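Local coordinates for 4-methyl-5(B-hydroxyethyl)-thiazole monophosphate biosynthesis enzyme (Vibrio cholerae O1 biovar El Tor, PDB 3OT1), which is of unknown function but belongs to the DJ-1/PfpI family and may take part in making the thiazole phosphate precursor of thiamine, at residues Val26-Thr31 against Ala74-Gly79. Sequence-based numbering, arbitrary orientation. Where two conformers were deposited one is given.
Sequences VIIVDT and ALALPG
In the layered alpha/beta fold of the DJ-1/PfpI family, helix 22-34 packs on one face of the central, largely parallel sheet, and here Ile28 bridges it to strand 74-77 and the loop that follows. Its two branches divide the work. CG2 lies anti to the backbone N and meets the methyl of Ala76, with 4.0 Å between Ile28 CG2 and Ala76 CB. The other branch, with CG1 beside the backbone N (chi1 -67°) and an extended chi2, carries CD1 to the proline just past the strand, a loose contact in which Ile28 CD1 stands 4.4 Å from Pro78 CA. No hydrogen bond crosses; the buried contact is purely apolar. The small methyl of Ala76 suits a strand position facing the helix, since Ile28 CA and Ala76 CA, the nearest CA pair, are 7.9 Å apart, while a branched isoleucine can touch two residues at once. On the helix, Thr31 OG1 turns back to Ile27 O at 2.8 Å, so this buried hydroxyl is satisfied by a carbonyl that also accepts from Thr31 N, on the opposite face of its plane. Beyond the pair, Phe169 of helix 166-178 also touches Ile28, and strand 74-77 runs between parallel strands 11-16 and 106-110; on its other face Leu75 and Leu77 pack against helix 91-102, leaving the strand sandwiched between helical layers.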
loop_
_atom_site.group_PDB
_atom_site.type_symbol
_atom_site.label_atom_id
_atom_site.label_comp_id
_atom_site.label_asym_id
_atom_site.label_seq_id
_atom_site.Cartn_x
_atom_site.Cartn_y
_atom_site.Cartn_z
ATOM N N VAL A 26 2.717 -3.724 3.154
ATOM C CA VAL A 26 2.305 -2.663 4.046
ATOM C C VAL A 26 0.781 -2.508 4.037
ATOM O O VAL A 26 0.190 -2.231 5.073
ATOM C CB VAL A 26 3.073 -1.365 3.740
ATOM C CG1 VAL A 26 2.534 -0.228 4.574
ATOM C CG2 VAL A 26 4.553 -1.575 4.000
ATOM N N ILE A 27 0.135 -2.716 2.897
ATOM C CA ILE A 27 -1.325 -2.736 2.873
ATOM C C ILE A 27 -1.853 -3.814 3.813
ATOM O O ILE A 27 -2.792 -3.577 4.580
ATOM C CB ILE A 27 -1.875 -2.913 1.448
ATOM C CG1 ILE A 27 -1.621 -1.658 0.602
ATOM C CG2 ILE A 27 -3.393 -3.289 1.481
ATOM C CD1 ILE A 27 -1.829 -1.853 -0.901
ATOM N N ILE A 28 -1.276 -5.005 3.753
ATOM C CA ILE A 28 -1.711 -6.088 4.635
ATOM C C ILE A 28 -1.517 -5.694 6.089
ATOM O O ILE A 28 -2.448 -5.814 6.887
ATOM C CB ILE A 28 -0.958 -7.399 4.298
ATOM C CG1 ILE A 28 -1.353 -7.916 2.908
ATOM C CG2 ILE A 28 -1.201 -8.445 5.377
ATOM C CD1 ILE A 28 -0.360 -8.879 2.272
ATOM N N VAL A 29 -0.319 -5.267 6.447
ATOM C CA VAL A 29 -0.040 -4.983 7.843
ATOM C C VAL A 29 -0.943 -3.857 8.366
ATOM O O VAL A 29 -1.566 -3.978 9.403
ATOM C CB VAL A 29 1.451 -4.624 8.042
ATOM C CG1 VAL A 29 1.683 -4.119 9.449
ATOM C CG2 VAL A 29 2.345 -5.844 7.735
ATOM N N ASP A 30 -0.973 -2.753 7.633
ATOM C CA ASP A 30 -1.720 -1.561 8.052
ATOM C C ASP A 30 -3.201 -1.907 8.211
ATOM O O ASP A 30 -3.818 -1.610 9.237
ATOM C CB ASP A 30 -1.462 -0.454 7.011
ATOM C CG ASP A 30 -2.087 0.869 7.305
ATOM O OD1 ASP A 30 -3.178 0.967 7.873
ATOM O OD2 ASP A 30 -1.421 1.854 6.894
ATOM N N THR A 31 -3.784 -2.544 7.210
ATOM C CA THR A 31 -5.204 -2.861 7.257
ATOM C C THR A 31 -5.538 -3.760 8.432
ATOM O O THR A 31 -6.536 -3.551 9.129
ATOM C CB THR A 31 -5.677 -3.462 5.914
ATOM O OG1 THR A 31 -5.384 -2.533 4.862
ATOM C CG2 THR A 31 -7.170 -3.725 5.899
ATOM N N ALA A 74 -3.190 -16.657 12.091
ATOM C CA ALA A 74 -3.182 -16.705 10.641
ATOM C C ALA A 74 -1.836 -16.268 10.118
ATOM O O ALA A 74 -1.080 -15.564 10.784
ATOM C CB ALA A 74 -4.295 -15.836 10.059
ATOM N N LEU A 75 -1.565 -16.726 8.896
ATOM C CA LEU A 75 -0.327 -16.465 8.174
ATOM C C LEU A 75 -0.695 -15.715 6.898
ATOM O O LEU A 75 -1.548 -16.179 6.156
ATOM C CB LEU A 75 0.343 -17.807 7.831
ATOM C CG LEU A 75 1.647 -17.747 7.050
ATOM C CD1 LEU A 75 2.776 -17.065 7.831
ATOM C CD2 LEU A 75 2.054 -19.136 6.597
ATOM N N ALA A 76 -0.052 -14.570 6.639
ATOM C CA ALA A 76 -0.306 -13.783 5.440
ATOM C C ALA A 76 0.998 -13.559 4.683
ATOM O O ALA A 76 1.955 -12.989 5.237
ATOM C CB ALA A 76 -0.930 -12.455 5.785
ATOM N N LEU A 77 1.033 -14.034 3.444
ATOM C CA LEU A 77 2.238 -14.032 2.638
ATOM C C LEU A 77 2.127 -13.002 1.519
ATOM O O LEU A 77 1.330 -13.152 0.594
ATOM C CB LEU A 77 2.455 -15.411 2.016
ATOM C CG LEU A 77 2.546 -16.595 2.992
ATOM C CD1 LEU A 77 2.760 -17.879 2.185
ATOM C CD2 LEU A 77 3.672 -16.416 3.973
ATOM N N PRO A 78 2.954 -11.937 1.586
ATOM C CA PRO A 78 3.039 -11.002 0.468
ATOM C C PRO A 78 3.597 -11.661 -0.790
ATOM O O PRO A 78 4.210 -12.730 -0.711
ATOM C CB PRO A 78 3.996 -9.921 0.993
ATOM C CG PRO A 78 3.935 -10.056 2.516
ATOM C CD PRO A 78 3.791 -11.532 2.733
ATOM N N GLY A 79 3.427 -10.982 -1.907
ATOM C CA GLY A 79 4.007 -11.397 -3.174
ATOM C C GLY A 79 5.268 -10.635 -3.501
ATOM O O GLY A 79 6.091 -10.358 -2.630
#